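Local coordinates for protein tryptophan--tRNA ligase (Mycoplasma pneumoniae, PDB 2YY5) that joins tryptophan to its cognate tRNA(Trp) at the expense of ATP, releasing AMP and diphosphate, and works as a homodimer, at residues Leu86-Met91 with Thr331-Phe336; Tyr94-Gln99 with Leu138-Ile143; Leu102-Arg107 with Leu161-Asp166. The protein carries 1 engineered substitution. All coordinates share one frame; numbering follows the deposited sequence.

In the fold
All three contacts are helix against helix, and all three reach the second subunit. Contacts 1 and 2 share helix 87-98: its first turn meets helix 311-340 in contact 1, and its later turns meet helix 131-144 in contact 2. Their centres lie about 10 Å apart, and the two are tied by a histidine–aspartate hydrogen bond. Contact 3, which brings helix 102-106 to helix 158-175, lies about 11 Å from contact 2 between centres and touches it through T164, while contact 1 does not touch contact 3. Contacts 1 and 2 meet through buried side chains. Contact 3 adds a partly exposed, hydrated glutamate, and contact 2 alone carries residues that hold the bound tryptophanyl group.

Contact 1 (Leu86-Met91 with Thr331-Phe336)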
loop_
_atom_site.group_PDB
_atom_site.type_symbol
_atom_site.label_atom_id
_atom_site.label_comp_id
_atom_site.label_asym_id
_atom_site.label_seq_id
_atom_site.Cartn_x
_atom_site.Cartn_y
_atom_site.Cartn_z
ATOM N N LEU B 86 5.992 11.889 -3.090
ATOM C CA LEU B 86 6.801 10.814 -3.647
ATOM C C LEU B 86 6.091 9.459 -3.756
ATOM O O LEU B 86 5.919 8.751 -2.769
ATOM C CB LEU B 86 8.082 10.630 -2.824
ATOM C CG LEU B 86 9.172 11.692 -2.949
ATOM C CD1 LEU B 86 8.669 13.009 -2.375
ATOM C CD2 LEU B 86 10.428 11.226 -2.214
ATOM N N LEU B 87 5.692 9.088 -4.962
ATOM C CA LEU B 87 5.061 7.792 -5.161
ATOM C C LEU B 87 5.983 6.669 -4.668
ATOM O O LEU B 87 5.519 5.554 -4.394
ATOM C CB LEU B 87 4.744 7.586 -6.646
ATOM C CG LEU B 87 3.405 8.116 -7.175
ATOM C CD1 LEU B 87 2.858 9.204 -6.276
ATOM C CD2 LEU B 87 3.602 8.614 -8.582
ATOM N N GLU B 88 7.285 6.955 -4.561
ATOM C CA GLU B 88 8.246 5.952 -4.100
ATOM C C GLU B 88 7.899 5.450 -2.710
ATOM O O GLU B 88 8.236 4.330 -2.348
ATOM C CB GLU B 88 9.677 6.506 -4.074
ATOM C CG GLU B 88 10.369 6.631 -5.429
ATOM C CD GLU B 88 9.872 7.827 -6.205
ATOM O OE1 GLU B 88 10.343 8.057 -7.338
ATOM O OE2 GLU B 88 9.005 8.547 -5.671
ATOM N N HIS B 89 7.225 6.280 -1.925
ATOM C CA HIS B 89 6.853 5.882 -0.580
ATOM C C HIS B 89 5.781 4.806 -0.591
ATOM O O HIS B 89 5.927 3.789 0.075
ATOM C CB HIS B 89 6.422 7.108 0.223
ATOM C CG HIS B 89 7.578 7.881 0.775
ATOM N ND1 HIS B 89 8.142 7.595 1.999
ATOM C CD2 HIS B 89 8.344 8.854 0.226
ATOM C CE1 HIS B 89 9.210 8.357 2.179
ATOM N NE2 HIS B 89 9.354 9.128 1.115
ATOM N N SER B 90 4.729 5.010 -1.370
ATOM C CA SER B 90 3.663 4.024 -1.451
ATOM C C SER B 90 4.218 2.705 -1.987
ATOM O O SER B 90 3.847 1.626 -1.519
ATOM C CB SER B 90 2.537 4.520 -2.368
ATOM O OG SER B 90 2.952 4.576 -3.724
ATOM N N MET B 91 5.118 2.796 -2.960
ATOM C CA MET B 91 5.682 1.593 -3.552
ATOM C C MET B 91 6.571 0.830 -2.594
ATOM O O MET B 91 6.445 -0.382 -2.464
ATOM C CB MET B 91 6.452 1.930 -4.826
ATOM C CG MET B 91 7.004 0.710 -5.555
ATOM S SD MET B 91 5.814 -0.646 -5.714
ATOM C CE MET B 91 5.046 -0.271 -7.258
ATOM N N THR B 331 16.937 5.947 -6.296
ATOM C CA THR B 331 18.112 5.086 -6.311
ATOM C C THR B 331 17.879 3.823 -5.500
ATOM O O THR B 331 18.186 2.724 -5.951
ATOM C CB THR B 331 19.354 5.801 -5.744
ATOM O OG1 THR B 331 19.721 6.880 -6.608
ATOM C CG2 THR B 331 20.526 4.828 -5.638
ATOM N N THR B 332 17.337 3.984 -4.302
ATOM C CA THR B 332 17.079 2.857 -3.422
ATOM C C THR B 332 16.007 1.927 -3.970
ATOM O O THR B 332 16.219 0.716 -4.047
ATOM C CB THR B 332 16.649 3.341 -2.031
ATOM O OG1 THR B 332 17.609 4.284 -1.546
ATOM C CG2 THR B 332 16.555 2.170 -1.055
ATOM N N LEU B 333 14.860 2.488 -4.353
ATOM C CA LEU B 333 13.760 1.684 -4.883
ATOM C C LEU B 333 14.209 0.869 -6.092
ATOM O O LEU B 333 13.820 -0.286 -6.252
ATOM C CB LEU B 333 12.575 2.576 -5.267
ATOM C CG LEU B 333 11.365 1.850 -5.868
ATOM C CD1 LEU B 333 10.922 0.727 -4.940
ATOM C CD2 LEU B 333 10.224 2.835 -6.092
ATOM N N ALA B 334 15.043 1.476 -6.931
ATOM C CA ALA B 334 15.552 0.817 -8.126
ATOM C C ALA B 334 16.352 -0.430 -7.751
ATOM O O ALA B 334 16.234 -1.482 -8.386
ATOM C CB ALA B 334 16.421 1.782 -8.916
ATOM N N LEU B 335 17.164 -0.311 -6.711
ATOM C CA LEU B 335 17.960 -1.438 -6.279
ATOM C C LEU B 335 17.062 -2.538 -5.725
ATOM O O LEU B 335 17.333 -3.723 -5.935
ATOM C CB LEU B 335 19.005 -0.976 -5.252
ATOM C CG LEU B 335 20.265 -0.288 -5.823
ATOM C CD1 LEU B 335 20.086 0.070 -7.306
ATOM C CD2 LEU B 335 20.575 0.960 -5.008
ATOM N N PHE B 336 15.991 -2.156 -5.027
ATOM C CA PHE B 336 15.064 -3.148 -4.490
ATOM C C PHE B 336 14.357 -3.846 -5.643
ATOM O O PHE B 336 14.103 -5.054 -5.591
ATOM C CB PHE B 336 14.011 -2.506 -3.586
ATOM C CG PHE B 336 14.421 -2.419 -2.145
ATOM C CD1 PHE B 336 13.556 -2.839 -1.140
ATOM C CD2 PHE B 336 15.663 -1.888 -1.787
ATOM C CE1 PHE B 336 13.918 -2.730 0.205
ATOM C CE2 PHE B 336 16.034 -1.774 -0.450
ATOM C CZ PHE B 336 15.156 -2.195 0.549
#
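The flat carboxylate of E88 is carried clear of L333, and the methylene behind it does the touching: E88 CG sits 3.9 Å from L333 CD2. Its oxygens have weak partners on helix 311-340, a weak hydrogen bond from Q326 to OE2 and a long, weak ion pair between OE1 and R330. The second flat group, the ring of H89, leaves the helix on a side away from 331-336 and takes no part in touching L333. It has L86 O at its edge, in the ring plane, while H89 ND1 is hydrogen-bonded to D142 OD1 and H89 NE2 to the hydroxyl of Y146. With both ring nitrogens engaged, the rotation of the imidazole is fixed.

L333 puts its CD2 methyl against the CG methylenes of both E88 and M91. With CG anti to its backbone N (chi1 179°), it reaches across to helix 87-98, and CD2 also lies 3.9 Å from M91 CG. Both E88 and M91 meet it at roughly a right angle. M91 then bends at its second and third torsions, carrying its sulfur end away from the leucine.

On another side of the same turn, S90 OG donates to L87 O at 2.8 Å, on a lone pair in the carbonyl plane, and is also hydrogen-bonded to S90 of the second subunit. The C-terminal helix thus packs on the start of helix 87-98, where that helix also enters the dimer interface of this class I synthetase.

Contact 2 (Tyr94-Gln99 with Leu138-Ile143); sequences YLMMVQ and LMAGDI. With WSA (5'-O-[(L-tryptophylamino)sulfonyl]adenosine), chain J.
M96 on helix 87-98 meets A140 and G141 on helix 131-144, and the tight part of the contact is little more than that. Its CG lies 3.6 Å from A140 CB and 3.9 Å from G141 N, approaching the helix where G141 has no side chain to hold it off. The two backbones come correspondingly near, with the CA atoms of M96 and G141 6.1 Å apart. M96 is bent at its second and third torsions, which leaves CG as the part that touches, and I171 of helix 158-175 packs on the same side chain.

The rest is looser. Neither M97 nor L138 touches the opposite segment with its side chain, and Q99, at the partly exposed end, leans on I171 and F175 instead. Y94 packs on L138 of the second subunit, and its hydroxyl is hydrogen-bonded to L45 O of that subunit.

The far face of helix 131-144 holds the ligand. M139, with CG anti to the backbone N (chi1 -167°) and extended beyond it, runs over one face of the indole, its CG 3.4 Å from WSA CE2 and its SD and CE following over the same face. From the same helix D142 reaches the ring nitrogen: WSA N11 donates to OD2 at 3.3 Å, with an N-H...O angle of 159°. H46 NE2 is a second partner of that oxygen, while OD1 is held by H89 and, weakly, by Q83. On the ligand side, then, apolar M139 covers the indole while D142 gives its N-H an acceptor, consistent with recognition of tryptophan.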
loop_
_atom_site.group_PDB
_atom_site.type_symbol
_atom_site.label_atom_id
_atom_site.label_comp_id
_atom_site.label_asym_id
_atom_site.label_seq_id
_atom_site.Cartn_x
_atom_site.Cartn_y
_atom_site.Cartn_z
ATOM N N TYR B 94 4.645 -0.760 0.071
ATOM C CA TYR B 94 3.963 -1.946 -0.430
ATOM C C TYR B 94 4.872 -3.168 -0.392
ATOM O O TYR B 94 4.432 -4.260 -0.022
ATOM C CB TYR B 94 3.457 -1.716 -1.860
ATOM C CG TYR B 94 2.698 -2.899 -2.435
ATOM C CD1 TYR B 94 3.353 -3.906 -3.148
ATOM C CD2 TYR B 94 1.334 -3.032 -2.218
ATOM C CE1 TYR B 94 2.663 -5.012 -3.620
ATOM C CE2 TYR B 94 0.636 -4.126 -2.683
ATOM C CZ TYR B 94 1.295 -5.115 -3.378
ATOM O OH TYR B 94 0.567 -6.202 -3.799
ATOM N N LEU B 95 6.138 -2.998 -0.768
ATOM C CA LEU B 95 7.064 -4.130 -0.752
ATOM C C LEU B 95 7.224 -4.622 0.675
ATOM O O LEU B 95 7.290 -5.821 0.926
ATOM C CB LEU B 95 8.431 -3.737 -1.317
ATOM C CG LEU B 95 8.464 -3.242 -2.758
ATOM C CD1 LEU B 95 9.901 -3.077 -3.192
ATOM C CD2 LEU B 95 7.743 -4.228 -3.661
ATOM N N MET B 96 7.289 -3.681 1.607
ATOM C CA MET B 96 7.419 -4.005 3.019
ATOM C C MET B 96 6.171 -4.765 3.475
ATOM O O MET B 96 6.276 -5.833 4.083
ATOM C CB MET B 96 7.594 -2.720 3.829
ATOM C CG MET B 96 8.953 -2.568 4.509
ATOM S SD MET B 96 10.406 -2.720 3.449
ATOM C CE MET B 96 11.088 -4.254 4.063
ATOM N N MET B 97 4.995 -4.229 3.151
ATOM C CA MET B 97 3.721 -4.851 3.522
ATOM C C MET B 97 3.578 -6.306 3.046
ATOM O O MET B 97 3.160 -7.178 3.812
ATOM C CB MET B 97 2.548 -4.013 2.986
ATOM C CG MET B 97 1.162 -4.586 3.299
ATOM S SD MET B 97 -0.220 -3.549 2.773
ATOM C CE MET B 97 0.022 -3.540 0.925
ATOM N N VAL B 98 3.913 -6.571 1.787
ATOM C CA VAL B 98 3.812 -7.928 1.272
ATOM C C VAL B 98 4.849 -8.830 1.914
ATOM O O VAL B 98 4.741 -10.050 1.825
ATOM C CB VAL B 98 4.003 -8.006 -0.258
ATOM C CG1 VAL B 98 2.881 -7.295 -0.958
ATOM C CG2 VAL B 98 5.362 -7.441 -0.653
ATOM N N GLN B 99 5.861 -8.241 2.553
ATOM C CA GLN B 99 6.886 -9.047 3.208
ATOM C C GLN B 99 6.623 -9.220 4.700
ATOM O O GLN B 99 7.410 -9.848 5.404
ATOM C CB GLN B 99 8.271 -8.444 3.001
ATOM C CG GLN B 99 8.885 -8.742 1.645
ATOM C CD GLN B 99 9.151 -10.228 1.417
ATOM O OE1 GLN B 99 8.417 -10.900 0.685
ATOM N NE2 GLN B 99 10.203 -10.746 2.046
ATOM N N LEU B 138 4.471 0.816 6.296
ATOM C CA LEU B 138 4.696 2.015 5.498
ATOM C C LEU B 138 5.896 2.707 6.133
ATOM O O LEU B 138 6.787 3.197 5.443
ATOM C CB LEU B 138 3.499 2.961 5.582
ATOM C CG LEU B 138 3.100 3.741 4.323
ATOM C CD1 LEU B 138 2.420 5.031 4.750
ATOM C CD2 LEU B 138 4.311 4.031 3.438
ATOM N N MET B 139 5.908 2.732 7.460
ATOM C CA MET B 139 6.991 3.368 8.198
ATOM C C MET B 139 8.315 2.717 7.861
ATOM O O MET B 139 9.284 3.398 7.534
ATOM C CB MET B 139 6.749 3.294 9.712
ATOM C CG MET B 139 7.677 4.208 10.491
ATOM S SD MET B 139 7.181 4.508 12.190
ATOM C CE MET B 139 8.724 4.938 12.879
ATOM N N ALA B 140 8.347 1.394 7.941
ATOM C CA ALA B 140 9.548 0.631 7.635
ATOM C C ALA B 140 10.069 1.063 6.268
ATOM O O ALA B 140 11.268 1.271 6.081
ATOM C CB ALA B 140 9.220 -0.860 7.627
ATOM N N GLY B 141 9.152 1.212 5.318
ATOM C CA GLY B 141 9.531 1.626 3.981
ATOM C C GLY B 141 10.035 3.054 3.939
ATOM O O GLY B 141 11.016 3.346 3.251
ATOM N N ASP B 142 9.375 3.949 4.670
ATOM C CA ASP B 142 9.796 5.347 4.696
ATOM C C ASP B 142 11.245 5.415 5.158
ATOM O O ASP B 142 12.026 6.213 4.654
ATOM C CB ASP B 142 8.934 6.179 5.656
ATOM C CG ASP B 142 7.447 6.167 5.298
ATOM O OD1 ASP B 142 7.089 6.265 4.098
ATOM O OD2 ASP B 142 6.632 6.077 6.241
ATOM N N ILE B 143 11.595 4.562 6.116
ATOM C CA ILE B 143 12.949 4.519 6.650
ATOM C C ILE B 143 13.922 3.988 5.604
ATOM O O ILE B 143 14.831 4.693 5.169
ATOM C CB ILE B 143 13.044 3.599 7.881
ATOM C CG1 ILE B 143 12.063 4.055 8.965
ATOM C CG2 ILE B 143 14.460 3.607 8.418
ATOM C CD1 ILE B 143 11.883 3.030 10.070
HETATM C CD2 WSA J . 7.873 8.254 11.086
HETATM C CE3 WSA J . 8.808 8.707 12.010
HETATM C CZ3 WSA J . 10.149 8.387 11.842
HETATM C CH2 WSA J . 10.551 7.615 10.755
HETATM C CZ2 WSA J . 9.614 7.163 9.834
HETATM C CE2 WSA J . 8.272 7.484 10.002
HETATM N N11 WSA J . 7.185 7.213 9.284
HETATM C CD1 WSA J . 6.125 7.774 9.857
HETATM C CG WSA J . 6.499 8.421 10.959
HETATM C CB WSA J . 5.584 9.211 11.893
HETATM C CA WSA J . 5.567 8.613 13.302
HETATM N NH3 WSA J . 5.132 7.210 13.261
HETATM C C WSA J . 4.602 9.425 14.170
HETATM O O WSA J . 3.390 9.263 14.063
HETATM N NS WSA J . 5.136 10.295 15.020
HETATM S S WSA J . 4.032 11.418 15.446
HETATM O O1S WSA J . 3.558 12.160 14.231
HETATM O O2S WSA J . 2.850 10.761 16.094
HETATM O "O5'" WSA J . 4.697 12.303 16.355
HETATM C "C5'" WSA J . 5.935 12.896 15.945
HETATM C "C4'" WSA J . 7.117 12.597 16.873
HETATM O "O4'" WSA J . 6.804 13.020 18.212
HETATM C "C3'" WSA J . 7.482 11.113 16.957
HETATM O "O3'" WSA J . 8.904 10.970 17.018
HETATM C "C2'" WSA J . 6.865 10.715 18.297
HETATM O "O2'" WSA J . 7.572 9.595 18.839
HETATM C "C1'" WSA J . 7.218 11.968 19.095
HETATM N N9 WSA J . 6.417 12.020 20.342
HETATM C C8 WSA J . 5.092 11.913 20.400
HETATM N N7 WSA J . 4.684 12.061 21.658
HETATM C C5 WSA J . 5.764 12.264 22.410
HETATM C C4 WSA J . 6.869 12.227 21.570
HETATM N N3 WSA J . 8.093 12.405 22.094
HETATM C C2 WSA J . 8.248 12.615 23.391
HETATM N N1 WSA J . 7.217 12.658 24.214
HETATM C C6 WSA J . 5.965 12.488 23.762
HETATM N N6 WSA J . 4.925 12.548 24.593
#

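Contact 3 (Leu102-Arg107 with Leu161-Asp166)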
loop_
_atom_site.group_PDB
_atom_site.type_symbol
_atom_site.label_atom_id
_atom_site.label_comp_id
_atom_site.label_asym_id
_atom_site.label_seq_id
_atom_site.Cartn_x
_atom_site.Cartn_y
_atom_site.Cartn_z
ATOM N N LEU B 102 0.359 -10.787 9.094
ATOM C CA LEU B 102 -0.637 -10.178 9.970
ATOM C C LEU B 102 -0.266 -10.309 11.445
ATOM O O LEU B 102 -0.433 -9.375 12.234
ATOM C CB LEU B 102 -2.005 -10.820 9.724
ATOM C CG LEU B 102 -2.523 -10.747 8.287
ATOM C CD1 LEU B 102 -3.852 -11.458 8.199
ATOM C CD2 LEU B 102 -2.662 -9.295 7.860
ATOM N N GLY B 103 0.242 -11.480 11.809
ATOM C CA GLY B 103 0.629 -11.733 13.183
ATOM C C GLY B 103 1.499 -10.659 13.799
ATOM O O GLY B 103 1.133 -10.089 14.817
ATOM N N GLU B 104 2.644 -10.369 13.189
ATOM C CA GLU B 104 3.535 -9.353 13.740
ATOM C C GLU B 104 2.901 -7.967 13.765
ATOM O O GLU B 104 3.206 -7.158 14.645
ATOM C CB GLU B 104 4.863 -9.314 12.968
ATOM C CG GLU B 104 4.749 -9.055 11.475
ATOM C CD GLU B 104 6.091 -9.193 10.760
ATOM O OE1 GLU B 104 6.109 -9.177 9.510
ATOM O OE2 GLU B 104 7.131 -9.313 11.447
ATOM N N LEU B 105 2.015 -7.694 12.811
ATOM C CA LEU B 105 1.366 -6.391 12.763
ATOM C C LEU B 105 0.270 -6.277 13.816
ATOM O O LEU B 105 0.019 -5.194 14.346
ATOM C CB LEU B 105 0.799 -6.132 11.361
ATOM C CG LEU B 105 1.853 -5.939 10.257
ATOM C CD1 LEU B 105 1.182 -5.936 8.892
ATOM C CD2 LEU B 105 2.627 -4.637 10.493
ATOM N N GLN B 106 -0.362 -7.403 14.140
ATOM C CA GLN B 106 -1.436 -7.425 15.133
ATOM C C GLN B 106 -0.974 -7.326 16.581
ATOM O O GLN B 106 -1.735 -6.908 17.451
ATOM C CB GLN B 106 -2.278 -8.678 14.946
ATOM C CG GLN B 106 -3.099 -8.634 13.683
ATOM C CD GLN B 106 -3.876 -9.904 13.445
ATOM O OE1 GLN B 106 -4.851 -9.911 12.689
ATOM N NE2 GLN B 106 -3.445 -10.996 14.077
ATOM N N ARG B 107 0.269 -7.719 16.842
ATOM C CA ARG B 107 0.810 -7.649 18.194
ATOM C C ARG B 107 1.355 -6.254 18.508
ATOM O O ARG B 107 1.717 -5.976 19.654
ATOM C CB ARG B 107 1.924 -8.690 18.400
ATOM C CG ARG B 107 1.447 -10.119 18.643
ATOM C CD ARG B 107 1.033 -10.785 17.350
ATOM N NE ARG B 107 0.674 -12.195 17.493
ATOM C CZ ARG B 107 -0.515 -12.638 17.894
ATOM N NH1 ARG B 107 -0.739 -13.944 17.989
ATOM N NH2 ARG B 107 -1.485 -11.784 18.199
ATOM N N LEU B 161 10.613 0.779 15.081
ATOM C CA LEU B 161 11.992 0.656 14.642
ATOM C C LEU B 161 12.423 -0.811 14.651
ATOM O O LEU B 161 13.161 -1.258 13.778
ATOM C CB LEU B 161 12.915 1.505 15.518
ATOM C CG LEU B 161 13.354 2.792 14.806
ATOM C CD1 LEU B 161 14.101 2.424 13.543
ATOM C CD2 LEU B 161 12.147 3.667 14.456
ATOM N N GLU B 162 11.939 -1.565 15.627
ATOM C CA GLU B 162 12.259 -2.981 15.715
ATOM C C GLU B 162 11.636 -3.742 14.539
ATOM O O GLU B 162 12.315 -4.554 13.907
ATOM C CB GLU B 162 11.756 -3.553 17.044
ATOM C CG GLU B 162 12.273 -2.796 18.265
ATOM C CD GLU B 162 11.719 -3.328 19.585
ATOM O OE1 GLU B 162 10.479 -3.472 19.716
ATOM O OE2 GLU B 162 12.525 -3.591 20.500
ATOM N N LEU B 163 10.361 -3.475 14.239
ATOM C CA LEU B 163 9.666 -4.146 13.128
ATOM C C LEU B 163 10.417 -3.839 11.837
ATOM O O LEU B 163 10.577 -4.697 10.964
ATOM C CB LEU B 163 8.223 -3.633 12.994
ATOM C CG LEU B 163 7.126 -4.526 12.383
ATOM C CD1 LEU B 163 6.110 -3.647 11.646
ATOM C CD2 LEU B 163 7.721 -5.541 11.426
ATOM N N THR B 164 10.886 -2.600 11.733
ATOM C CA THR B 164 11.615 -2.159 10.560
ATOM C C THR B 164 12.939 -2.897 10.388
ATOM O O THR B 164 13.345 -3.201 9.271
ATOM C CB THR B 164 11.880 -0.657 10.621
ATOM O OG1 THR B 164 10.631 0.040 10.657
ATOM C CG2 THR B 164 12.663 -0.214 9.408
ATOM N N ARG B 165 13.616 -3.178 11.490
ATOM C CA ARG B 165 14.876 -3.894 11.409
ATOM C C ARG B 165 14.606 -5.364 11.110
ATOM O O ARG B 165 15.395 -6.014 10.437
ATOM C CB ARG B 165 15.654 -3.754 12.716
ATOM C CG ARG B 165 15.757 -2.320 13.208
ATOM C CD ARG B 165 16.765 -2.201 14.328
ATOM N NE ARG B 165 18.114 -2.431 13.832
ATOM C CZ ARG B 165 19.115 -2.886 14.570
ATOM N NH1 ARG B 165 20.312 -3.064 14.024
ATOM N NH2 ARG B 165 18.916 -3.172 15.847
ATOM N N ASP B 166 13.492 -5.897 11.604
ATOM C CA ASP B 166 13.171 -7.299 11.341
ATOM C C ASP B 166 12.866 -7.487 9.857
ATOM O O ASP B 166 13.273 -8.482 9.253
ATOM C CB ASP B 166 11.969 -7.767 12.177
ATOM C CG ASP B 166 12.232 -7.705 13.672
ATOM O OD1 ASP B 166 13.424 -7.708 14.064
ATOM O OD2 ASP B 166 11.248 -7.664 14.453
HETATM O O HOH W 1 8.423 -9.459 13.750
#
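This is a mixed contact between two helices, leucine on leucine with a glutamate at its hydrated margin, made where the short helix 102-106 lies alongside helix 158-175 of the catalytic domain. L163 carries it from one side, its two methyls dividing the work. CD1 meets L105 CD2 at 3.8 Å, and CD2 lies 3.8 Å from E104 OE2. Both partner side chains run across L163 at about a right angle. The backbones stay apart, with 8.1 Å between the CA atoms of E104 and L163, so side chains from both helices are needed to close the gap.

E104 has its CG between the backbone N and the carbonyl carbon (chi1 57°); extended from there, it lays its carboxylate beside L163. The carboxylate is well supplied with partners: N101 N bonds to OE1, and R170, further along helix 158-175, forms a salt bridge with OE2. A water donates to E104 OE2 at 2.6 Å and, weakly, to D166 OD2 at 3.4 Å. It thereby sits between two acidic groups whose oxygens, E104 OE2 and D166 OD2, are 5.4 Å apart, and together with R170 probably softens their repulsion.

Beneath this margin L105 also packs on L133 and P136 of helix 131-144, and T164, one residue along from L163, rests on A140 and I143 of that helix. Helix 131-144 therefore underlies both partners, while L102 and L105 continue the packing onto F111 and T130 of the second subunit.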